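Local structure of export chaperone SatS (Mycobacterium tuberculosis H37Rv, 6DNM) at residues P20-G26 against N97-S102; L104-A109 against V173-E177; F108-D113 against K164-Y169; V115-D121 against V153-P159; S134-V139 against L179-V183. The protein acts as a chaperone for the SecA2 protein export pathway of the tubercle bacillus, probably through the C-terminal domain described here. The contacts are given in a common frame with arbitrary orientation. Numbering follows the deposited sequence.

Overall arrangement
From the N terminus, contact 1 closes first: strand 19-24 takes strand 98-100 as its parallel partner, with 70 residues between the segments 20-26 and 97-102, completing one edge of the four-stranded mixed sheet. The chain passes directly into helix 104-110, where contacts 2 and 3 both open, sharing Phe108 and Ala109. Contact 4, lying within the span of each, closes next at 153-159, pairing helices 117-134 and 148-157. Contact 3 then closes at the 164-169 loop, contact 2 at 173-177 on helix 170-185, and contact 5 last at 179-183; it crosses contacts 2, 3 and 4. Sheet and helices meet where Gln119 NE2 reaches Val100 O (3.0 Å) and Ser102 O (2.9 Å).

Contact 1: residues P20-G26 against N97-S102; sequences PIQIMTG and NVYVLS
Segment 20-26 enters as an extended strand, 20-24, and runs parallel to strand 98-100; the axes of these short segments approach to 4.8 Å at 14°. At Pro20, O accepts from a water (2.7 Å) that also takes a hydrogen bond from Asn97 ND2 (2.8 Å). Ile21 (chi1 p) sets CB 4.1 Å from Tyr99 CE2, at the ring edge. Gln22 pairs with Val98 (CA-CA 5.0 Å): Gln22 N donates to Asn97 O (3.1 Å), and Tyr99 N donates to Gln22 O (2.9 Å). Ile23, opposite Tyr99 (chi1 m), lies on the same sheet face as that ring, which helix 117-134 covers and whose OH bonds Glu125. Met24 N donates to Tyr99 O (2.8 Å), while Met24 O receives Leu101 N (2.8 Å). Ile23 and Tyr99 are buried; Gln22, Met24, Val98 and Val100, on the other face, are partly exposed. Tyr99 bonds through N and O to the residues flanking Ile23, as Gln22 does around Val98: parallel pairing, its register set by main-chain bonds.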
# COMPACT_ATOMS: atom_id res chain seq x y z
N PRO A 20 -5.52 5.46 -7.46
CA PRO A 20 -5.75 4.01 -7.37
C PRO A 20 -4.42 3.30 -7.19
O PRO A 20 -3.41 3.67 -7.79
CB PRO A 20 -6.36 3.66 -8.74
CG PRO A 20 -6.84 5.00 -9.30
CD PRO A 20 -5.85 6.00 -8.78
N ILE A 21 -4.41 2.29 -6.32
CA ILE A 21 -3.20 1.52 -6.07
C ILE A 21 -3.51 0.03 -6.20
O ILE A 21 -4.65 -0.40 -6.05
CB ILE A 21 -2.53 1.83 -4.71
CG1 ILE A 21 -3.37 1.29 -3.55
CG2 ILE A 21 -2.25 3.33 -4.56
CD1 ILE A 21 -2.65 1.39 -2.20
N GLN A 22 -2.46 -0.75 -6.49
CA GLN A 22 -2.55 -2.20 -6.59
C GLN A 22 -1.64 -2.81 -5.54
O GLN A 22 -0.47 -2.43 -5.43
CB GLN A 22 -2.08 -2.65 -7.97
CG GLN A 22 -2.17 -4.16 -8.22
CD GLN A 22 -1.42 -4.56 -9.47
OE1 GLN A 22 -0.21 -4.35 -9.57
NE2 GLN A 22 -2.14 -5.12 -10.44
N ILE A 23 -2.16 -3.77 -4.77
CA ILE A 23 -1.38 -4.45 -3.74
C ILE A 23 -1.38 -5.93 -4.08
O ILE A 23 -2.44 -6.56 -4.11
CB ILE A 23 -1.95 -4.24 -2.33
CG1 ILE A 23 -2.02 -2.74 -1.98
CG2 ILE A 23 -1.12 -5.02 -1.31
CD1 ILE A 23 -2.84 -2.44 -0.71
N MET A 24 -0.21 -6.49 -4.36
CA MET A 24 -0.10 -7.90 -4.70
C MET A 24 0.52 -8.66 -3.54
O MET A 24 1.58 -8.27 -3.02
CB MET A 24 0.71 -8.10 -5.98
CG MET A 24 0.11 -7.36 -7.18
SD MET A 24 0.92 -7.74 -8.76
CE MET A 24 0.42 -9.45 -9.03
N THR A 25 -0.14 -9.72 -3.11
CA THR A 25 0.39 -10.65 -2.13
C THR A 25 0.48 -12.03 -2.77
O THR A 25 -0.02 -12.25 -3.87
CB THR A 25 -0.48 -10.70 -0.87
OG1 THR A 25 -1.66 -11.49 -1.13
CG2 THR A 25 -0.91 -9.30 -0.43
N GLY A 26 1.13 -12.96 -2.07
CA GLY A 26 1.29 -14.29 -2.63
C GLY A 26 -0.02 -14.96 -2.98
O GLY A 26 -0.03 -15.87 -3.82
N ASN A 97 2.52 3.04 -8.43
CA ASN A 97 1.53 2.71 -7.41
C ASN A 97 1.24 1.21 -7.37
O ASN A 97 0.17 0.79 -6.91
CB ASN A 97 0.26 3.53 -7.61
CG ASN A 97 0.47 4.96 -7.22
OD1 ASN A 97 1.13 5.24 -6.24
ND2 ASN A 97 -0.07 5.89 -8.01
N VAL A 98 2.19 0.41 -7.84
CA VAL A 98 2.13 -1.04 -7.79
C VAL A 98 3.01 -1.51 -6.63
O VAL A 98 4.22 -1.26 -6.62
CB VAL A 98 2.59 -1.65 -9.13
CG1 VAL A 98 2.79 -3.14 -9.02
CG2 VAL A 98 1.57 -1.32 -10.22
N TYR A 99 2.41 -2.17 -5.65
CA TYR A 99 3.10 -2.58 -4.44
C TYR A 99 3.03 -4.09 -4.30
O TYR A 99 1.93 -4.66 -4.28
CB TYR A 99 2.43 -1.93 -3.23
CG TYR A 99 2.50 -0.42 -3.24
CD1 TYR A 99 3.69 0.24 -2.97
CD2 TYR A 99 1.38 0.35 -3.55
CE1 TYR A 99 3.76 1.62 -2.97
CE2 TYR A 99 1.44 1.74 -3.55
CZ TYR A 99 2.64 2.37 -3.25
OH TYR A 99 2.72 3.74 -3.25
N VAL A 100 4.17 -4.74 -4.17
CA VAL A 100 4.24 -6.20 -4.21
C VAL A 100 4.87 -6.69 -2.92
O VAL A 100 6.07 -6.47 -2.69
CB VAL A 100 5.02 -6.72 -5.43
CG1 VAL A 100 5.03 -8.25 -5.47
CG2 VAL A 100 4.44 -6.15 -6.71
N LEU A 101 4.08 -7.36 -2.08
CA LEU A 101 4.61 -8.05 -0.91
C LEU A 101 5.01 -9.49 -1.21
O LEU A 101 5.81 -10.07 -0.46
CB LEU A 101 3.59 -8.04 0.23
CG LEU A 101 3.12 -6.65 0.67
CD1 LEU A 101 2.22 -6.76 1.90
CD2 LEU A 101 4.28 -5.69 0.92
N SER A 102 4.50 -10.05 -2.31
CA SER A 102 4.72 -11.45 -2.69
C SER A 102 6.20 -11.81 -2.73
O SER A 102 7.01 -11.11 -3.34
CB SER A 102 4.14 -11.65 -4.09
OG SER A 102 2.89 -11.03 -4.20
O HOH W 1 -2.16 5.12 -9.72

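Contact 2: residues L104-A109 against V173-E177; sequences LVDDFA and VREWE
Both segments are helical and nearly antiparallel: the axes of 104-109 and 173-177 pass 9.4 Å apart with 166° between their N-to-C directions, and the closest CA pair is Ala109-Val173 at 5.9 Å. Trp176 (chi1 t, chi2 -101°) extends its indole toward helix 104-110. Phe108 (chi1 m) places CE2 over one indole face, 3.6 Å from Trp176 CD2, but at 55° to the five-membered ring the pair is oblique, neither stacked nor T-shaped. Leu104 CD1 approaches Trp176 CZ2 at 3.7 Å and Val105 CB approaches Trp176 CD1 at 3.6 Å. One turn away, Val173 CG2 touches Ala109 CA (3.5 Å) and Ala109 CB (3.7 Å). Val105 CG2 rests 3.6 Å from Glu177 CG. A water accepts from Val105 N (3.0 Å) and, weakly, from Trp176 NE1 (3.4 Å), which also bonds Glu180 weakly. Helices 117-134 and 148-157 pack around Phe108 and Trp176. This is near-antiparallel helix packing in the helical part of the fold, Trp176 its main side chain; no direct hydrogen bond links the segments.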
# COMPACT_ATOMS: atom_id res chain seq x y z
N LEU A 104 8.58 -11.75 -0.56
CA LEU A 104 9.57 -11.15 0.32
C LEU A 104 9.91 -12.06 1.49
O LEU A 104 11.07 -12.15 1.90
CB LEU A 104 9.09 -9.78 0.82
CG LEU A 104 9.08 -8.66 -0.23
CD1 LEU A 104 8.45 -7.41 0.36
CD2 LEU A 104 10.48 -8.37 -0.75
N VAL A 105 8.90 -12.76 2.03
CA VAL A 105 9.15 -13.65 3.16
C VAL A 105 10.16 -14.73 2.80
O VAL A 105 11.01 -15.12 3.61
CB VAL A 105 7.83 -14.24 3.70
CG1 VAL A 105 7.15 -15.12 2.65
CG2 VAL A 105 8.07 -15.00 4.99
N ASP A 106 10.10 -15.23 1.56
CA ASP A 106 11.04 -16.25 1.10
C ASP A 106 12.40 -15.63 0.81
O ASP A 106 13.44 -16.22 1.14
CB ASP A 106 10.48 -16.97 -0.13
CG ASP A 106 9.14 -17.61 0.15
OD1 ASP A 106 8.15 -17.25 -0.52
OD2 ASP A 106 9.07 -18.46 1.06
N ASP A 107 12.41 -14.42 0.24
CA ASP A 107 13.68 -13.78 -0.10
C ASP A 107 14.48 -13.40 1.14
O ASP A 107 15.71 -13.56 1.16
CB ASP A 107 13.44 -12.57 -1.00
CG ASP A 107 12.87 -12.96 -2.35
OD1 ASP A 107 13.07 -14.12 -2.76
OD2 ASP A 107 12.22 -12.11 -3.01
N PHE A 108 13.82 -12.86 2.17
CA PHE A 108 14.53 -12.52 3.40
C PHE A 108 15.24 -13.73 3.98
O PHE A 108 16.34 -13.61 4.54
CB PHE A 108 13.56 -11.93 4.43
CG PHE A 108 13.14 -10.51 4.15
CD1 PHE A 108 14.08 -9.53 3.86
CD2 PHE A 108 11.81 -10.16 4.19
CE1 PHE A 108 13.68 -8.22 3.60
CE2 PHE A 108 11.41 -8.86 3.94
CZ PHE A 108 12.35 -7.89 3.64
N ALA A 109 14.63 -14.92 3.85
CA ALA A 109 15.24 -16.13 4.39
C ALA A 109 16.54 -16.48 3.70
O ALA A 109 17.39 -17.15 4.30
CB ALA A 109 14.25 -17.30 4.29
N VAL A 173 13.19 -13.00 9.21
CA VAL A 173 12.02 -13.67 8.65
C VAL A 173 10.86 -13.65 9.63
O VAL A 173 9.72 -13.33 9.27
CB VAL A 173 12.38 -15.11 8.23
CG1 VAL A 173 11.11 -15.92 7.92
CG2 VAL A 173 13.32 -15.06 7.05
N ARG A 174 11.12 -14.04 10.88
CA ARG A 174 10.09 -14.03 11.91
C ARG A 174 9.48 -12.64 12.06
O ARG A 174 8.26 -12.49 12.15
CB ARG A 174 10.71 -14.48 13.24
CG ARG A 174 9.75 -15.08 14.24
CD ARG A 174 9.04 -14.03 15.08
NE ARG A 174 9.93 -13.26 15.95
CZ ARG A 174 9.78 -11.96 16.19
NH1 ARG A 174 10.63 -11.32 16.98
NH2 ARG A 174 8.77 -11.30 15.63
N GLU A 175 10.33 -11.61 12.06
CA GLU A 175 9.82 -10.25 12.21
C GLU A 175 9.02 -9.84 10.98
O GLU A 175 7.97 -9.18 11.11
CB GLU A 175 10.98 -9.30 12.51
CG GLU A 175 11.53 -9.52 13.93
CD GLU A 175 12.84 -8.80 14.22
OE1 GLU A 175 13.34 -8.06 13.36
OE2 GLU A 175 13.37 -8.98 15.35
N TRP A 176 9.46 -10.24 9.78
CA TRP A 176 8.68 -9.92 8.59
C TRP A 176 7.33 -10.61 8.62
O TRP A 176 6.31 -10.01 8.26
CB TRP A 176 9.43 -10.33 7.32
CG TRP A 176 8.54 -10.15 6.13
CD1 TRP A 176 7.84 -11.11 5.47
CD2 TRP A 176 8.21 -8.91 5.50
NE1 TRP A 176 7.11 -10.55 4.45
CE2 TRP A 176 7.31 -9.20 4.45
CE3 TRP A 176 8.59 -7.58 5.72
CZ2 TRP A 176 6.80 -8.22 3.62
CZ3 TRP A 176 8.08 -6.61 4.90
CH2 TRP A 176 7.19 -6.93 3.86
N GLU A 177 7.30 -11.88 9.03
CA GLU A 177 6.03 -12.60 9.09
C GLU A 177 5.05 -11.90 10.02
O GLU A 177 3.85 -11.81 9.70
CB GLU A 177 6.27 -14.04 9.54
CG GLU A 177 6.89 -14.88 8.44
CD GLU A 177 7.31 -16.26 8.90
OE1 GLU A 177 7.53 -16.46 10.12
OE2 GLU A 177 7.42 -17.15 8.04
O HOH W 2 6.04 -11.96 1.60

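Contact 3: residues F108-D113 against K164-Y169; sequences FADGPD and KPTAPY
Segment 164-169 is an irregular loop that leads into helix 170-185, facing the end of helix 104-110 and the turn after it. Lys164, its chain extended through chi1 and chi2 (both t), brings NZ to 2.7 Å from Asp113 OD1, a hydrogen-bonded salt bridge at the exposed margin; Lys164 CE also lies 4.0 Å from Pro112 CG. Pro165 follows, with CD 4.4 Å from Pro112 CG, and its O accepts from Tyr169 OH (3.1 Å), closing the loop upon itself. Between them the chain bows away, with a cis peptide before Pro168. Tyr169, the N-cap residue (chi1 m, chi2 -78°), directs its ring at the opposite turn. Gly111 (phi 100°, psi 175°), the first residue past the weakly bonded helix end, places CA 3.5 Å from the ring centroid, 17° off the normal: a CH-pi contact. A CB on Gly111 would fall only 2.7 Å from Tyr169 CE2. Pro112 CD packs 3.7 Å from Tyr169 CE1, and Phe108 O lies 3.2 Å from Tyr169 CB. One water accepts from Tyr169 N (2.8 Å) and donates to Ala109 O (2.8 Å). The arrangement is a helix terminus with a positive-phi glycine, packed against the ring face of an aromatic residue at the start of another helix.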
# COMPACT_ATOMS: atom_id res chain seq x y z
N PHE A 108 13.82 -12.86 2.17
CA PHE A 108 14.53 -12.52 3.40
C PHE A 108 15.24 -13.73 3.98
O PHE A 108 16.34 -13.61 4.54
CB PHE A 108 13.56 -11.93 4.43
CG PHE A 108 13.14 -10.51 4.15
CD1 PHE A 108 14.08 -9.53 3.86
CD2 PHE A 108 11.81 -10.16 4.19
CE1 PHE A 108 13.68 -8.22 3.60
CE2 PHE A 108 11.41 -8.86 3.94
CZ PHE A 108 12.35 -7.89 3.64
N ALA A 109 14.63 -14.92 3.85
CA ALA A 109 15.24 -16.13 4.39
C ALA A 109 16.54 -16.48 3.70
O ALA A 109 17.39 -17.15 4.30
CB ALA A 109 14.25 -17.30 4.29
N ASP A 110 16.73 -16.03 2.45
CA ASP A 110 17.95 -16.27 1.70
C ASP A 110 18.95 -15.12 1.81
O ASP A 110 20.05 -15.22 1.26
CB ASP A 110 17.62 -16.53 0.23
CG ASP A 110 16.95 -17.87 0.01
OD1 ASP A 110 17.21 -18.80 0.79
OD2 ASP A 110 16.16 -17.98 -0.95
N GLY A 111 18.60 -14.05 2.51
CA GLY A 111 19.52 -12.97 2.75
C GLY A 111 19.33 -11.79 1.84
O GLY A 111 18.52 -11.81 0.90
N PRO A 112 20.09 -10.72 2.10
CA PRO A 112 19.87 -9.47 1.36
C PRO A 112 20.03 -9.62 -0.14
O PRO A 112 19.31 -8.94 -0.89
CB PRO A 112 20.91 -8.51 1.95
CG PRO A 112 21.90 -9.39 2.65
CD PRO A 112 21.17 -10.61 3.09
N ASP A 113 20.93 -10.48 -0.62
CA ASP A 113 21.15 -10.57 -2.05
C ASP A 113 20.00 -11.23 -2.80
O ASP A 113 19.92 -11.10 -4.03
CB ASP A 113 22.48 -11.28 -2.35
CG ASP A 113 23.64 -10.67 -1.59
OD1 ASP A 113 24.57 -11.42 -1.21
OD2 ASP A 113 23.63 -9.44 -1.37
N LYS A 164 26.83 -5.72 5.85
CA LYS A 164 25.96 -6.79 5.36
C LYS A 164 25.54 -7.73 6.48
O LYS A 164 26.41 -8.33 7.13
CB LYS A 164 26.64 -7.57 4.24
CG LYS A 164 25.82 -8.75 3.75
CD LYS A 164 26.58 -9.57 2.72
CE LYS A 164 25.67 -10.03 1.60
NZ LYS A 164 26.43 -10.25 0.33
N PRO A 165 24.25 -7.88 6.75
CA PRO A 165 23.81 -8.87 7.74
C PRO A 165 24.22 -10.26 7.30
O PRO A 165 24.20 -10.59 6.11
CB PRO A 165 22.29 -8.71 7.74
CG PRO A 165 22.05 -7.34 7.22
CD PRO A 165 23.13 -7.10 6.21
N THR A 166 24.58 -11.09 8.27
CA THR A 166 25.15 -12.41 8.00
C THR A 166 24.18 -13.51 8.37
O THR A 166 23.36 -13.37 9.29
CB THR A 166 26.47 -12.59 8.77
OG1 THR A 166 26.30 -12.16 10.12
CG2 THR A 166 27.56 -11.73 8.13
N ALA A 167 24.27 -14.63 7.65
CA ALA A 167 23.35 -15.74 7.83
C ALA A 167 23.52 -16.37 9.22
O ALA A 167 24.60 -16.32 9.80
CB ALA A 167 23.62 -16.80 6.77
N PRO A 168 22.46 -16.99 9.76
CA PRO A 168 21.13 -17.11 9.15
C PRO A 168 20.26 -15.87 9.34
O PRO A 168 20.58 -14.98 10.14
CB PRO A 168 20.51 -18.29 9.89
CG PRO A 168 21.15 -18.27 11.21
CD PRO A 168 22.55 -17.76 11.01
N TYR A 169 19.15 -15.84 8.60
CA TYR A 169 18.25 -14.70 8.58
C TYR A 169 16.92 -15.01 9.25
O TYR A 169 15.92 -14.32 9.01
CB TYR A 169 18.08 -14.22 7.14
CG TYR A 169 19.42 -13.96 6.49
CD1 TYR A 169 20.14 -12.81 6.77
CD2 TYR A 169 20.00 -14.89 5.63
CE1 TYR A 169 21.37 -12.57 6.20
CE2 TYR A 169 21.24 -14.66 5.05
CZ TYR A 169 21.92 -13.49 5.34
OH TYR A 169 23.16 -13.24 4.78
O HOH W 3 18.25 -17.87 6.92

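Contact 4: residues V115-D121 against V153-P159; sequences VDREQLD and VAYVLDP
This is apolar helix-helix packing in the helical part of the fold, between the first turn of helix 117-134 and the last turn of helix 148-157. Their axes approach to 9.7 Å at a signed crossing angle of -125°, with Arg117 and Leu157 the nearest CA pair (5.9 Å). Asp116 N-caps the first helix, its OD2 accepting from Gln119 N (2.9 Å). Leu120 (chi1 t, chi2 p) is the central apolar contact: its CD2 lies 3.7 Å from Val156 CG1, 4.0 Å from Val153 CG1 and 4.1 Å from Leu157 CG. Val115 CG1 joins Val156 CG1 at 4.0 Å. At the exposed margin, Arg117 CG lies 3.4 Å from Val156 O and Arg117 CD 4.1 Å from Pro159 CG, while Leu157 CD2 reaches Asp121 OD2 (3.6 Å). A water accepts from Arg117 NH1 (2.9 Å) and donates to Leu157 O (2.7 Å). Helix 104-110 flanks this interface, with Phe108 against both Val115 and Leu120, and Gln119 NE2 bonds Val100 O and Ser102 O, at the end of strand 98-100 and just after it.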
# COMPACT_ATOMS: atom_id res chain seq x y z
N VAL A 115 16.85 -10.37 -2.10
CA VAL A 115 15.76 -9.39 -2.04
C VAL A 115 15.94 -8.38 -3.16
O VAL A 115 17.02 -7.77 -3.30
CB VAL A 115 15.72 -8.69 -0.68
CG1 VAL A 115 14.57 -7.69 -0.66
CG2 VAL A 115 15.59 -9.71 0.44
N ASP A 116 14.89 -8.16 -3.94
CA ASP A 116 14.96 -7.16 -4.99
C ASP A 116 14.81 -5.77 -4.38
O ASP A 116 13.81 -5.49 -3.72
CB ASP A 116 13.88 -7.38 -6.04
CG ASP A 116 13.98 -6.39 -7.18
OD1 ASP A 116 14.87 -6.58 -8.03
OD2 ASP A 116 13.20 -5.42 -7.22
N ARG A 117 15.79 -4.91 -4.63
CA ARG A 117 15.81 -3.60 -3.99
C ARG A 117 14.59 -2.77 -4.37
O ARG A 117 13.92 -2.20 -3.50
CB ARG A 117 17.10 -2.87 -4.35
CG ARG A 117 17.25 -1.53 -3.67
CD ARG A 117 18.02 -0.55 -4.56
NE ARG A 117 17.31 -0.33 -5.81
CZ ARG A 117 16.22 0.42 -5.93
NH1 ARG A 117 15.72 1.03 -4.87
NH2 ARG A 117 15.63 0.55 -7.11
N GLU A 118 14.28 -2.70 -5.66
CA GLU A 118 13.14 -1.88 -6.09
C GLU A 118 11.83 -2.39 -5.49
O GLU A 118 11.03 -1.59 -4.99
CB GLU A 118 13.08 -1.85 -7.62
CG GLU A 118 12.10 -0.83 -8.16
CD GLU A 118 11.70 -1.12 -9.59
OE1 GLU A 118 10.69 -0.54 -10.05
OE2 GLU A 118 12.39 -1.93 -10.25
N GLN A 119 11.62 -3.70 -5.51
CA GLN A 119 10.42 -4.26 -4.88
C GLN A 119 10.34 -3.85 -3.41
O GLN A 119 9.28 -3.41 -2.94
CB GLN A 119 10.43 -5.78 -4.98
CG GLN A 119 9.19 -6.38 -4.33
CD GLN A 119 9.19 -7.88 -4.29
OE1 GLN A 119 10.09 -8.52 -4.83
NE2 GLN A 119 8.17 -8.45 -3.66
N LEU A 120 11.43 -4.00 -2.68
CA LEU A 120 11.43 -3.65 -1.28
C LEU A 120 11.19 -2.16 -1.04
O LEU A 120 10.51 -1.80 -0.14
CB LEU A 120 12.71 -4.12 -0.60
CG LEU A 120 12.77 -3.89 0.90
CD1 LEU A 120 11.68 -4.65 1.62
CD2 LEU A 120 14.14 -4.22 1.49
N ASP A 121 11.77 -1.32 -1.88
CA ASP A 121 11.59 0.10 -1.73
C ASP A 121 10.14 0.50 -1.83
O ASP A 121 9.65 1.23 -1.00
CB ASP A 121 12.44 0.90 -2.70
CG ASP A 121 12.60 2.31 -2.23
OD1 ASP A 121 11.85 3.17 -2.59
OD2 ASP A 121 13.49 2.53 -1.38
N VAL A 153 16.47 -4.55 6.01
CA VAL A 153 15.82 -3.65 5.08
C VAL A 153 16.73 -2.46 4.77
O VAL A 153 16.91 -2.08 3.60
CB VAL A 153 14.47 -3.21 5.65
CG1 VAL A 153 13.88 -2.05 4.83
CG2 VAL A 153 13.52 -4.39 5.68
N ALA A 154 17.30 -1.84 5.81
CA ALA A 154 18.16 -0.67 5.58
C ALA A 154 19.34 -1.04 4.69
O ALA A 154 19.72 -0.26 3.80
CB ALA A 154 18.61 -0.07 6.91
N TYR A 155 19.92 -2.22 4.90
CA TYR A 155 21.04 -2.65 4.08
C TYR A 155 20.64 -2.81 2.62
O TYR A 155 21.33 -2.31 1.72
CB TYR A 155 21.64 -3.94 4.63
CG TYR A 155 22.78 -4.43 3.76
CD1 TYR A 155 24.04 -3.87 3.86
CD2 TYR A 155 22.58 -5.43 2.80
CE1 TYR A 155 25.08 -4.30 3.06
CE2 TYR A 155 23.62 -5.86 1.99
CZ TYR A 155 24.87 -5.29 2.13
OH TYR A 155 25.91 -5.72 1.32
N VAL A 156 19.52 -3.50 2.35
CA VAL A 156 19.09 -3.73 0.97
C VAL A 156 18.80 -2.41 0.27
O VAL A 156 19.10 -2.23 -0.91
CB VAL A 156 17.87 -4.68 0.92
CG1 VAL A 156 17.27 -4.73 -0.50
CG2 VAL A 156 18.24 -6.08 1.40
N LEU A 157 18.20 -1.45 0.99
CA LEU A 157 17.80 -0.20 0.37
C LEU A 157 18.95 0.78 0.18
O LEU A 157 18.75 1.82 -0.46
CB LEU A 157 16.68 0.46 1.18
CG LEU A 157 15.38 -0.33 1.22
CD1 LEU A 157 14.34 0.41 2.04
CD2 LEU A 157 14.88 -0.55 -0.20
N ASP A 158 20.14 0.48 0.71
CA ASP A 158 21.29 1.38 0.59
C ASP A 158 22.42 0.68 -0.16
O ASP A 158 23.21 -0.06 0.46
CB ASP A 158 21.77 1.83 1.97
CG ASP A 158 22.91 2.83 1.90
OD1 ASP A 158 23.36 3.19 0.80
OD2 ASP A 158 23.38 3.25 2.99
N PRO A 159 22.55 0.90 -1.47
CA PRO A 159 23.64 0.26 -2.22
C PRO A 159 25.04 0.72 -1.82
O PRO A 159 26.03 0.12 -2.28
CB PRO A 159 23.33 0.63 -3.68
CG PRO A 159 21.84 0.79 -3.68
CD PRO A 159 21.52 1.45 -2.37
O HOH W 4 17.08 2.12 -2.61

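Contact 5: residues S134-V139 against L179-V183; sequences SEDSAV and LERFV
A Schellman motif followed by an Asx turn shapes the hollow that receives Phe182 from helix 170-185. Glu135 is the first residue to leave helical phi/psi after helix 117-134, turning the chain with positive phi (58°, psi 32°), and Asp136 returns to an extended conformation (-120°, 136°). Ser137 occupies the N-cap position before helix 138-142, but the bond to the new helix comes from Asp136. Segment 179-183 is regular helix, with Val183 N donating to Leu179 O (2.9 Å). The closest CA pair between the segments is Val139-Leu179, at 6.9 Å. Phe182 (chi1 t, chi2 76°) is the principal bump, contributing 95 Å² of the 266 Å² buried. Its ring slides into the bend with Ala138 over one face: Ala138 CB stands 3.8 Å from the ring centroid and 7° off the normal, a CH-pi contact. Ser134 OG, bonded back to Ile130 O, meets the ring at its edge, 3.5 Å from Phe182 CZ, and Asp136 CG lies 3.6 Å from Phe182 CE1. Val139 (chi1 t) fills the space between Phe182 and Leu179, with its CG2 3.9 Å from Phe182 CE2 and 3.8 Å from Leu179 CD1; Leu127 of helix 117-134 borders Val139 and Leu179 as well. The Asx turn is closed by Ala138 N donating to Asp136 OD2 at 2.8 Å.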
# COMPACT_ATOMS: atom_id res chain seq x y z
N SER A 134 -3.14 3.67 9.90
CA SER A 134 -3.74 2.86 10.95
C SER A 134 -3.49 3.42 12.34
O SER A 134 -4.07 2.92 13.31
CB SER A 134 -3.19 1.43 10.89
OG SER A 134 -1.83 1.40 11.26
N GLU A 135 -2.63 4.44 12.47
CA GLU A 135 -2.28 5.03 13.76
C GLU A 135 -1.69 4.00 14.72
O GLU A 135 -1.85 4.11 15.94
CB GLU A 135 -3.45 5.80 14.38
CG GLU A 135 -3.93 6.95 13.51
CD GLU A 135 -5.03 7.75 14.17
OE1 GLU A 135 -5.23 8.92 13.78
OE2 GLU A 135 -5.69 7.22 15.09
N ASP A 136 -1.00 3.01 14.17
CA ASP A 136 -0.37 1.94 14.92
C ASP A 136 1.12 1.98 14.63
O ASP A 136 1.53 2.14 13.48
CB ASP A 136 -0.93 0.59 14.45
CG ASP A 136 -0.58 -0.56 15.37
OD1 ASP A 136 -1.51 -1.20 15.91
OD2 ASP A 136 0.63 -0.82 15.57
N SER A 137 1.93 1.83 15.68
CA SER A 137 3.38 1.94 15.55
C SER A 137 4.04 0.66 15.05
O SER A 137 5.27 0.61 15.02
CB SER A 137 3.99 2.35 16.89
OG SER A 137 3.72 1.36 17.88
N ALA A 138 3.28 -0.36 14.66
CA ALA A 138 3.87 -1.67 14.37
C ALA A 138 4.94 -1.58 13.27
O ALA A 138 6.01 -2.18 13.39
CB ALA A 138 2.79 -2.68 13.99
N VAL A 139 4.66 -0.84 12.20
CA VAL A 139 5.62 -0.74 11.10
C VAL A 139 6.86 0.03 11.54
O VAL A 139 7.99 -0.42 11.32
CB VAL A 139 4.97 -0.11 9.85
CG1 VAL A 139 6.02 0.04 8.74
CG2 VAL A 139 3.80 -0.94 9.35
N LEU A 179 5.05 -8.70 10.71
CA LEU A 179 4.67 -7.46 10.05
C LEU A 179 3.65 -7.71 8.95
O LEU A 179 2.68 -6.95 8.81
CB LEU A 179 5.92 -6.76 9.53
CG LEU A 179 5.76 -5.35 8.96
CD1 LEU A 179 5.12 -4.42 9.99
CD2 LEU A 179 7.10 -4.83 8.51
N GLU A 180 3.83 -8.79 8.17
CA GLU A 180 2.85 -9.09 7.12
C GLU A 180 1.50 -9.46 7.72
O GLU A 180 0.46 -9.12 7.14
CB GLU A 180 3.39 -10.16 6.15
CG GLU A 180 2.51 -10.29 4.91
CD GLU A 180 3.17 -11.00 3.72
OE1 GLU A 180 4.29 -11.55 3.85
OE2 GLU A 180 2.53 -11.00 2.64
N ARG A 181 1.48 -10.13 8.88
CA ARG A 181 0.22 -10.39 9.56
C ARG A 181 -0.45 -9.10 9.99
O ARG A 181 -1.68 -8.95 9.88
CB ARG A 181 0.44 -11.30 10.78
CG ARG A 181 0.68 -12.76 10.44
CD ARG A 181 0.57 -13.64 11.69
NE ARG A 181 1.63 -13.37 12.67
CZ ARG A 181 2.83 -13.93 12.67
NH1 ARG A 181 3.16 -14.81 11.73
NH2 ARG A 181 3.71 -13.62 13.61
N PHE A 182 0.34 -8.13 10.47
CA PHE A 182 -0.23 -6.82 10.80
C PHE A 182 -0.86 -6.17 9.57
O PHE A 182 -1.99 -5.67 9.62
CB PHE A 182 0.84 -5.90 11.39
CG PHE A 182 0.39 -4.47 11.49
CD1 PHE A 182 -0.48 -4.08 12.49
CD2 PHE A 182 0.79 -3.53 10.55
CE1 PHE A 182 -0.93 -2.78 12.58
CE2 PHE A 182 0.36 -2.22 10.63
CZ PHE A 182 -0.51 -1.85 11.64
N VAL A 183 -0.13 -6.17 8.45
CA VAL A 183 -0.67 -5.59 7.22
C VAL A 183 -1.99 -6.24 6.86
O VAL A 183 -2.99 -5.57 6.57
CB VAL A 183 0.35 -5.70 6.08
CG1 VAL A 183 -0.28 -5.27 4.79
CG2 VAL A 183 1.56 -4.85 6.40